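Local coordinates for protein of unknown function (DUF1255) (Acidithiobacillus ferrooxidans ATCC 23270, PDB 3EO6) that is of unknown function but belongs to the cupin-clan family of pyrimidine/purine nucleoside phosphorylases and so probably cleaves nucleosides with phosphate, at residues Y48-E53 with Q90-E95; E56-L61 with D82-P87. All coordinates share one frame; numbering follows the deposited sequence. Where two conformers were deposited one is given.

Contact 1: Y48-E53 with Q90-E95; sequences YTLSSE and QSYRLE
Gln-90 opens the pairing through a water: its carbonyl O accepts a bond from water 1, which in turn accepts the backbone N-H of Ser-52, while CB of Ser-51 rests 3.3 Å from Gln-90 O. The amide end of Gln-90 turns to Glu-70, Pro-87 and Tyr-67 instead. At Ser-91, CB meets CG2 of Thr-49, and CA makes a CA-H...O contact with Leu-50 O. Tyr-92 comes next. Its CG takes the crowded position between backbone N and carbonyl carbon (chi1 62°), which swings the ring across the neighbouring strand so that CB of Leu-50 lies over one face, 3.8 Å from the ring centroid and offset toward the rim, a CH-pi contact. Beneath it the two backbones are paired both ways: Leu-50 N to Tyr-92 O is short and nearly straight (2.8 Å, 172°), whereas Tyr-92 N to Leu-50 O, at 3.0 Å, is bent to 130°. Arg-93 faces the other side of the sheet alongside Thr-49, whose OG1 sits 3.5 Å above the centre of the guanidinium plane. Leu-94 returns to the side of Tyr-92; its CD1 meets Leu-50 CD1 at 3.6 Å, the side chains crossing at about a right angle. Its backbone is bonded twice to Tyr-48, whose OH is anchored by His-44 and Arg-24. With one face exposed and the other packed on Leu-21 and Leu-43, this is an antiparallel two-strand ladder at the margin, within this chain, of the smaller sheet, consistent with the beta-barrel fold of the cupin clan.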
ATOM      1  N   TYR A  48      -0.707  14.717  11.296  1.00  6.10           N
ATOM      2  CA  TYR A  48       0.655  14.224  11.439  1.00  6.07           C
ATOM      3  C   TYR A  48       1.642  15.344  11.174  1.00  6.25           C
ATOM      4  O   TYR A  48       1.529  16.047  10.182  1.00  7.53           O
ATOM      5  CB  TYR A  48       0.919  13.082  10.427  1.00  6.59           C
ATOM      6  CG  TYR A  48      -0.140  12.032  10.431  1.00  6.17           C
ATOM      7  CD1 TYR A  48      -0.092  10.978  11.323  1.00  6.46           C
ATOM      8  CD2 TYR A  48      -1.229  12.132   9.606  1.00  6.09           C
ATOM      9  CE1 TYR A  48      -1.113  10.017  11.342  1.00  6.78           C
ATOM     10  CE2 TYR A  48      -2.243  11.197   9.625  1.00  6.25           C
ATOM     11  CZ  TYR A  48      -2.174  10.118  10.493  1.00  6.50           C
ATOM     12  OH  TYR A  48      -3.155   9.162  10.567  1.00  7.37           O
ATOM     13  N   THR A  49       2.635  15.460  12.047  1.00  6.12           N
ATOM     14  CA  THR A  49       3.719  16.401  11.842  1.00  6.22           C
ATOM     15  C   THR A  49       4.895  15.654  11.248  1.00  6.39           C
ATOM     16  O   THR A  49       5.362  14.673  11.842  1.00  8.12           O
ATOM     17  CB  THR A  49       4.171  17.071  13.148  1.00  7.90           C
ATOM     18  OG1 THR A  49       3.039  17.594  13.817  1.00  9.07           O
ATOM     19  CG2 THR A  49       5.134  18.203  12.852  1.00 11.35           C
ATOM     20  N   LEU A  50       5.294  16.051  10.053  0.53  5.88           N
ATOM     21  CA  LEU A  50       6.273  15.383   9.224  0.53  5.37           C
ATOM     22  C   LEU A  50       7.428  16.369   8.898  0.53  6.58           C
ATOM     23  O   LEU A  50       7.324  17.594   9.130  0.53  6.81           O
ATOM     24  CB  LEU A  50       5.589  14.914   7.932  0.53  6.48           C
ATOM     25  CG  LEU A  50       4.345  14.058   8.144  0.53  8.14           C
ATOM     26  CD1 LEU A  50       3.560  13.837   6.869  0.53  9.88           C
ATOM     27  CD2 LEU A  50       4.739  12.742   8.827  0.53  9.36           C
ATOM     28  N   SER A  51       8.539  15.819   8.398  0.53  5.73           N
ATOM     29  CA  SER A  51       9.625  16.631   7.870  0.53  5.81           C
ATOM     30  C   SER A  51      10.559  15.724   7.136  0.53  6.07           C
ATOM     31  O   SER A  51      10.534  14.493   7.274  0.53  6.28           O
ATOM     32  CB  SER A  51      10.400  17.423   8.949  0.53  7.48           C
ATOM     33  OG  SER A  51      11.226  16.605   9.783  0.53 10.01           O
ATOM     34  N   SER A  52      11.431  16.369   6.383  1.00  7.12           N
ATOM     35  CA  SER A  52      12.457  15.659   5.621  1.00  6.60           C
ATOM     36  C   SER A  52      13.718  16.483   5.554  1.00  6.54           C
ATOM     37  O   SER A  52      13.667  17.714   5.576  1.00  8.18           O
ATOM     38  CB  SER A  52      11.954  15.378   4.210  1.00  7.36           C
ATOM     39  OG  SER A  52      12.899  14.782   3.415  1.00  9.21           O
ATOM     40  N   GLU A  53      14.855  15.786   5.481  0.55  6.10           N
ATOM     41  CA  GLU A  53      16.154  16.396   5.259  0.55  5.76           C
ATOM     42  C   GLU A  53      16.290  17.005   3.849  0.55  5.93           C
ATOM     43  O   GLU A  53      17.149  17.901   3.664  0.55  5.28           O
ATOM     44  CB  GLU A  53      17.282  15.391   5.517  0.55  5.21           C
ATOM     45  CG  GLU A  53      17.369  14.947   6.980  0.55  6.54           C
ATOM     46  CD  GLU A  53      18.469  13.960   7.207  0.55  6.52           C
ATOM     47  OE1 GLU A  53      19.599  14.219   6.757  0.55 10.68           O
ATOM     48  OE2 GLU A  53      18.195  12.873   7.820  0.55  9.34           O
ATOM     49  N   GLN A  90      11.679  21.614   7.542  1.00  8.10           N
ATOM     50  CA  GLN A  90      10.571  22.322   8.156  1.00  8.23           C
ATOM     51  C   GLN A  90       9.491  21.296   8.528  1.00  7.55           C
ATOM     52  O   GLN A  90       9.239  20.334   7.778  1.00  8.40           O
ATOM     53  CB  GLN A  90      10.045  23.434   7.242  1.00  8.72           C
ATOM     54  CG  GLN A  90       9.638  23.039   5.853  1.00  8.19           C
ATOM     55  CD  GLN A  90       8.195  22.630   5.675  1.00  8.02           C
ATOM     56  OE1 GLN A  90       7.288  23.049   6.443  1.00  8.98           O
ATOM     57  NE2 GLN A  90       7.935  21.881   4.630  1.00  7.93           N
ATOM     58  N   SER A  91       8.918  21.467   9.702  1.00  8.05           N
ATOM     59  CA  SER A  91       7.939  20.565  10.267  1.00  8.34           C
ATOM     60  C   SER A  91       6.542  20.918   9.768  1.00  7.79           C
ATOM     61  O   SER A  91       5.882  21.797  10.316  1.00  9.79           O
ATOM     62  CB  SER A  91       8.022  20.584  11.774  1.00 10.14           C
ATOM     63  OG  SER A  91       9.214  19.997  12.196  1.00 13.12           O
ATOM     64  N   TYR A  92       6.081  20.245   8.714  1.00  6.97           N
ATOM     65  CA  TYR A  92       4.805  20.454   8.108  1.00  7.10           C
ATOM     66  C   TYR A  92       3.794  19.484   8.699  1.00  6.70           C
ATOM     67  O   TYR A  92       4.167  18.469   9.284  1.00  8.84           O
ATOM     68  CB  TYR A  92       4.870  20.328   6.588  1.00  7.27           C
ATOM     69  CG  TYR A  92       5.299  18.988   6.024  1.00  6.83           C
ATOM     70  CD1 TYR A  92       6.636  18.671   5.870  1.00  7.65           C
ATOM     71  CD2 TYR A  92       4.368  18.067   5.588  1.00  7.30           C
ATOM     72  CE1 TYR A  92       7.030  17.486   5.283  1.00  7.37           C
ATOM     73  CE2 TYR A  92       4.744  16.879   4.987  1.00  7.90           C
ATOM     74  CZ  TYR A  92       6.078  16.571   4.824  1.00  7.77           C
ATOM     75  OH  TYR A  92       6.461  15.422   4.190  1.00  8.52           O
ATOM     76  N   ARG A  93       2.526  19.803   8.572  1.00  5.96           N
ATOM     77  CA  ARG A  93       1.452  18.892   8.949  1.00  5.93           C
ATOM     78  C   ARG A  93       0.648  18.494   7.751  1.00  6.41           C
ATOM     79  O   ARG A  93       0.379  19.293   6.851  1.00  7.47           O
ATOM     80  CB  ARG A  93       0.552  19.514  10.000  1.00  6.41           C
ATOM     81  CG  ARG A  93       1.171  19.549  11.392  1.00  6.55           C
ATOM     82  CD  ARG A  93       0.417  20.481  12.293  1.00  6.84           C
ATOM     83  NE  ARG A  93       0.725  20.357  13.703  1.00  6.71           N
ATOM     84  CZ  ARG A  93       1.760  20.885  14.280  1.00  7.06           C
ATOM     85  NH1 ARG A  93       2.616  21.645  13.629  1.00  8.75           N
ATOM     86  NH2 ARG A  93       1.917  20.636  15.587  1.00  8.53           N
ATOM     87  N   LEU A  94       0.206  17.246   7.759  1.00  6.19           N
ATOM     88  CA  LEU A  94      -0.857  16.769   6.893  1.00  6.07           C
ATOM     89  C   LEU A  94      -2.021  16.371   7.801  1.00  5.90           C
ATOM     90  O   LEU A  94      -1.907  15.499   8.648  1.00  6.71           O
ATOM     91  CB  LEU A  94      -0.436  15.555   6.052  1.00  6.29           C
ATOM     92  CG  LEU A  94       0.631  15.823   5.004  1.00  7.46           C
ATOM     93  CD1 LEU A  94       1.065  14.535   4.337  1.00  8.49           C
ATOM     94  CD2 LEU A  94       0.120  16.810   3.944  1.00 10.03           C
ATOM     95  N   GLU A  95      -3.169  17.029   7.564  1.00  6.67           N
ATOM     96  CA  GLU A  95      -4.432  16.618   8.174  1.00  6.79           C
ATOM     97  C   GLU A  95      -5.197  15.869   7.100  1.00  6.67           C
ATOM     98  O   GLU A  95      -5.623  16.436   6.127  1.00  7.52           O
ATOM     99  CB  GLU A  95      -5.242  17.778   8.696  1.00  7.19           C
ATOM    100  CG  GLU A  95      -6.628  17.326   9.164  1.00  8.15           C
ATOM    101  CD  GLU A  95      -7.420  18.357   9.910  1.00  8.56           C
ATOM    102  OE1 GLU A  95      -7.280  19.554   9.590  1.00  8.77           O
ATOM    103  OE2 GLU A  95      -8.203  17.966  10.799  1.00  9.34           O
TER
HETATM  104  O   HOH W   1      10.586  19.108   5.710  1.00  8.16           O

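Contact 2: E56-L61 with D82-P87; sequences ETIRVL and DSMVIP
Ile-58 holds CG1 anti to its backbone N (chi1 -170°), which places CG2 in the crowded position, facing the opposite strand. Met-84, a selenomethionine, also has CG between N and carbonyl carbon (chi1 67°), so the two side chains run side by side and Ile-58 CG2 meets Met-84 CG at 3.7 Å. Ile-86 sets CG1 beside its own N, and its CD1 reaches the same methyl, 3.8 Å from Ile-58 CG2. In place of Ile-86 an alanine would remove CG1, CG2 and CD1 and would probably loosen the packing against Ile-58, Tyr-67 and Tyr-92. The backbone beneath is a regular antiparallel ladder: Glu-56 pairs with Ile-86 and Ile-58 with Met-84 by two bonds each, the straightest running from Ile-86 N to Glu-56 O (2.8 Å, 172°). A further bond joins Val-60 N to Asp-82 O at 2.9 Å, carrying the pairing one residue before the start of strand 83-86. On the other face, Thr-57 OG1 lies 4.0 Å from Val-85 CG2, and Ser-83 OG rests against the aliphatic base of Arg-59, 3.4 Å from its CB. Strand 56-61 is bonded along its second edge to strand 99-105, leaving 83-86 outermost within the chain; Tyr-102 flanks Ile-58 within the sheet, while Tyr-67 and Leu-78 of the other sheet meet Met-84, and Tyr-67 also meets Ile-86.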
ATOM      1  N   GLU A  56      11.102  17.144  -1.266  1.00  7.42           N
ATOM      2  CA  GLU A  56      10.425  16.031  -1.921  1.00  7.57           C
ATOM      3  C   GLU A  56       9.229  16.546  -2.679  1.00  7.35           C
ATOM      4  O   GLU A  56       8.524  17.447  -2.209  1.00  9.10           O
ATOM      5  CB  GLU A  56       9.979  14.980  -0.897  1.00  8.17           C
ATOM      6  CG  GLU A  56      11.175  14.321  -0.241  1.00  8.85           C
ATOM      7  CD  GLU A  56      10.835  13.371   0.885  1.00 10.24           C
ATOM      8  OE1 GLU A  56       9.868  13.575   1.628  1.00 11.29           O
ATOM      9  OE2 GLU A  56      11.618  12.414   1.048  1.00 15.92           O
ATOM     10  N   THR A  57       8.997  15.958  -3.830  1.00  6.89           N
ATOM     11  CA  THR A  57       7.812  16.236  -4.589  1.00  6.81           C
ATOM     12  C   THR A  57       6.705  15.288  -4.138  1.00  6.31           C
ATOM     13  O   THR A  57       6.880  14.057  -4.213  1.00  7.12           O
ATOM     14  CB  THR A  57       8.051  16.092  -6.082  1.00  8.10           C
ATOM     15  OG1 THR A  57       8.982  17.092  -6.459  1.00  9.83           O
ATOM     16  CG2 THR A  57       6.790  16.237  -6.896  1.00  8.85           C
ATOM     17  N   ILE A  58       5.585  15.849  -3.710  1.00  6.01           N
ATOM     18  CA  ILE A  58       4.395  15.067  -3.411  1.00  6.52           C
ATOM     19  C   ILE A  58       3.472  15.147  -4.625  1.00  6.64           C
ATOM     20  O   ILE A  58       3.260  16.223  -5.177  1.00  7.74           O
ATOM     21  CB  ILE A  58       3.689  15.528  -2.134  1.00  7.04           C
ATOM     22  CG1 ILE A  58       2.597  14.544  -1.729  1.00  7.70           C
ATOM     23  CG2 ILE A  58       3.162  16.959  -2.169  1.00  8.58           C
ATOM     24  CD1 ILE A  58       2.024  14.738  -0.345  1.00  9.49           C
ATOM     25  N   ARG A  59       2.893  14.008  -4.983  0.71  6.11           N
ATOM     26  CA  ARG A  59       1.884  13.944  -6.017  0.71  6.69           C
ATOM     27  C   ARG A  59       0.763  13.123  -5.437  0.71  5.97           C
ATOM     28  O   ARG A  59       0.904  11.915  -5.218  0.71  5.92           O
ATOM     29  CB  ARG A  59       2.413  13.318  -7.276  0.71  7.26           C
ATOM     30  CG  ARG A  59       1.302  12.993  -8.201  0.71  8.56           C
ATOM     31  CD  ARG A  59       1.790  12.344  -9.463  0.71  9.79           C
ATOM     32  NE  ARG A  59       0.657  11.873 -10.270  0.71  9.20           N
ATOM     33  CZ  ARG A  59       0.760  11.061 -11.291  0.71  9.42           C
ATOM     34  NH1 ARG A  59       1.933  10.623 -11.638  0.71 10.17           N
ATOM     35  NH2 ARG A  59      -0.322  10.667 -11.938  0.71 10.85           N
ATOM     36  N   VAL A  60      -0.344  13.802  -5.144  1.00  6.59           N
ATOM     37  CA  VAL A  60      -1.480  13.143  -4.525  1.00  6.67           C
ATOM     38  C   VAL A  60      -2.233  12.362  -5.574  1.00  6.44           C
ATOM     39  O   VAL A  60      -2.601  12.908  -6.613  1.00  7.12           O
ATOM     40  CB  VAL A  60      -2.393  14.137  -3.808  1.00  7.83           C
ATOM     41  CG1 VAL A  60      -3.613  13.460  -3.220  1.00  8.00           C
ATOM     42  CG2 VAL A  60      -1.569  14.885  -2.719  1.00 11.10           C
ATOM     43  N   LEU A  61      -2.460  11.075  -5.310  1.00  6.52           N
ATOM     44  CA  LEU A  61      -3.173  10.206  -6.216  1.00  6.68           C
ATOM     45  C   LEU A  61      -4.643  10.094  -5.914  1.00  7.00           C
ATOM     46  O   LEU A  61      -5.440   9.931  -6.832  1.00  7.92           O
ATOM     47  CB  LEU A  61      -2.541   8.797  -6.213  1.00  7.20           C
ATOM     48  CG  LEU A  61      -1.091   8.743  -6.640  1.00  7.45           C
ATOM     49  CD1 LEU A  61      -0.585   7.322  -6.607  1.00 10.66           C
ATOM     50  CD2 LEU A  61      -0.893   9.365  -8.046  1.00 10.17           C
ATOM     51  N   ASP A  82      -3.044  16.901  -7.334  1.00  6.80           N
ATOM     52  CA  ASP A  82      -2.216  18.020  -6.894  1.00  7.68           C
ATOM     53  C   ASP A  82      -0.763  17.573  -6.662  1.00  7.34           C
ATOM     54  O   ASP A  82      -0.513  16.512  -6.074  1.00  9.09           O
ATOM     55  CB  ASP A  82      -2.774  18.620  -5.589  1.00  8.64           C
ATOM     56  CG  ASP A  82      -4.155  19.344  -5.745  1.00  9.75           C
ATOM     57  OD1 ASP A  82      -4.589  19.595  -6.877  1.00 11.07           O
ATOM     58  OD2 ASP A  82      -4.792  19.503  -4.723  1.00 12.89           O
ATOM     59  N   SER A  83       0.220  18.311  -7.229  0.62  5.56           N
ATOM     60  CA  SER A  83       1.669  18.124  -6.950  0.62  5.94           C
ATOM     61  C   SER A  83       2.351  19.413  -6.467  0.62  6.44           C
ATOM     62  O   SER A  83       2.078  20.506  -7.015  0.62  5.98           O
ATOM     63  CB  SER A  83       2.432  17.702  -8.170  0.62  7.17           C
ATOM     64  OG  SER A  83       1.940  16.480  -8.571  0.62  7.80           O
HETATM   65  N   MSE A  84       3.267  19.305  -5.511  1.00  6.13           N
HETATM   66  CA  MSE A  84       4.079  20.426  -5.096  1.00  5.94           C
HETATM   67  C   MSE A  84       5.393  19.903  -4.564  1.00  6.36           C
HETATM   68  O   MSE A  84       5.508  18.753  -4.136  1.00  6.49           O
HETATM   69  CB  MSE A  84       3.388  21.271  -4.005  1.00  6.97           C
HETATM   70  CG  MSE A  84       3.217  20.582  -2.701  1.00  8.41           C
HETATM   71 SE   MSE A  84       2.335  21.607  -1.319  0.81  9.84          SE
HETATM   72  CE  MSE A  84       3.775  22.759  -0.914  1.00 13.02           C
ATOM     73  N   VAL A  85       6.396  20.782  -4.500  1.00  6.17           N
ATOM     74  CA  VAL A  85       7.611  20.535  -3.738  1.00  6.15           C
ATOM     75  C   VAL A  85       7.357  20.881  -2.288  1.00  6.46           C
ATOM     76  O   VAL A  85       6.939  21.994  -1.967  1.00  8.59           O
ATOM     77  CB  VAL A  85       8.787  21.351  -4.261  1.00  7.56           C
ATOM     78  CG1 VAL A  85      10.013  21.074  -3.384  1.00  9.51           C
ATOM     79  CG2 VAL A  85       9.103  20.978  -5.726  1.00  8.25           C
ATOM     80  N   ILE A  86       7.647  19.937  -1.395  1.00  6.12           N
ATOM     81  CA  ILE A  86       7.631  20.173   0.037  1.00  7.05           C
ATOM     82  C   ILE A  86       9.070  20.496   0.438  1.00  6.40           C
ATOM     83  O   ILE A  86       9.946  19.631   0.328  1.00  6.84           O
ATOM     84  CB  ILE A  86       7.108  18.953   0.829  1.00  7.09           C
ATOM     85  CG1 ILE A  86       5.694  18.623   0.388  1.00  8.34           C
ATOM     86  CG2 ILE A  86       7.201  19.275   2.314  1.00  7.86           C
ATOM     87  CD1 ILE A  86       5.099  17.389   1.065  1.00 10.10           C
ATOM     88  N   PRO A  87       9.349  21.697   0.935  0.72  6.87           N
ATOM     89  CA  PRO A  87      10.719  22.023   1.326  0.72  7.25           C
ATOM     90  C   PRO A  87      11.262  21.149   2.472  0.72  6.01           C
ATOM     91  O   PRO A  87      10.495  20.714   3.342  0.72  6.09           O
ATOM     92  CB  PRO A  87      10.639  23.512   1.740  0.72  7.17           C
ATOM     93  CG  PRO A  87       9.446  24.015   0.884  0.72  8.51           C
ATOM     94  CD  PRO A  87       8.476  22.893   0.972  0.72  7.12           C
TER

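How the contacts relate
Contact 1 and contact 2 have their centres about 13 Å apart and belong to different antiparallel sheets: within this chain, 46-50 and 92-96 pair at one margin of the smaller, 56-61 and 83-86 at one margin of the larger. Along the chain the order is 48-53, 56-61, 82-87, 90-95, so the inner pair is bracketed by the outer, and short connections carry the chain from one sheet to the other on both sides. The two meet between the sheets, where Tyr-92 CE1 packs on Ile-86 CG2 at 3.5 Å, and Tyr-67 touches both. The arrangement is consistent with the two-sheet beta-barrel of cupins.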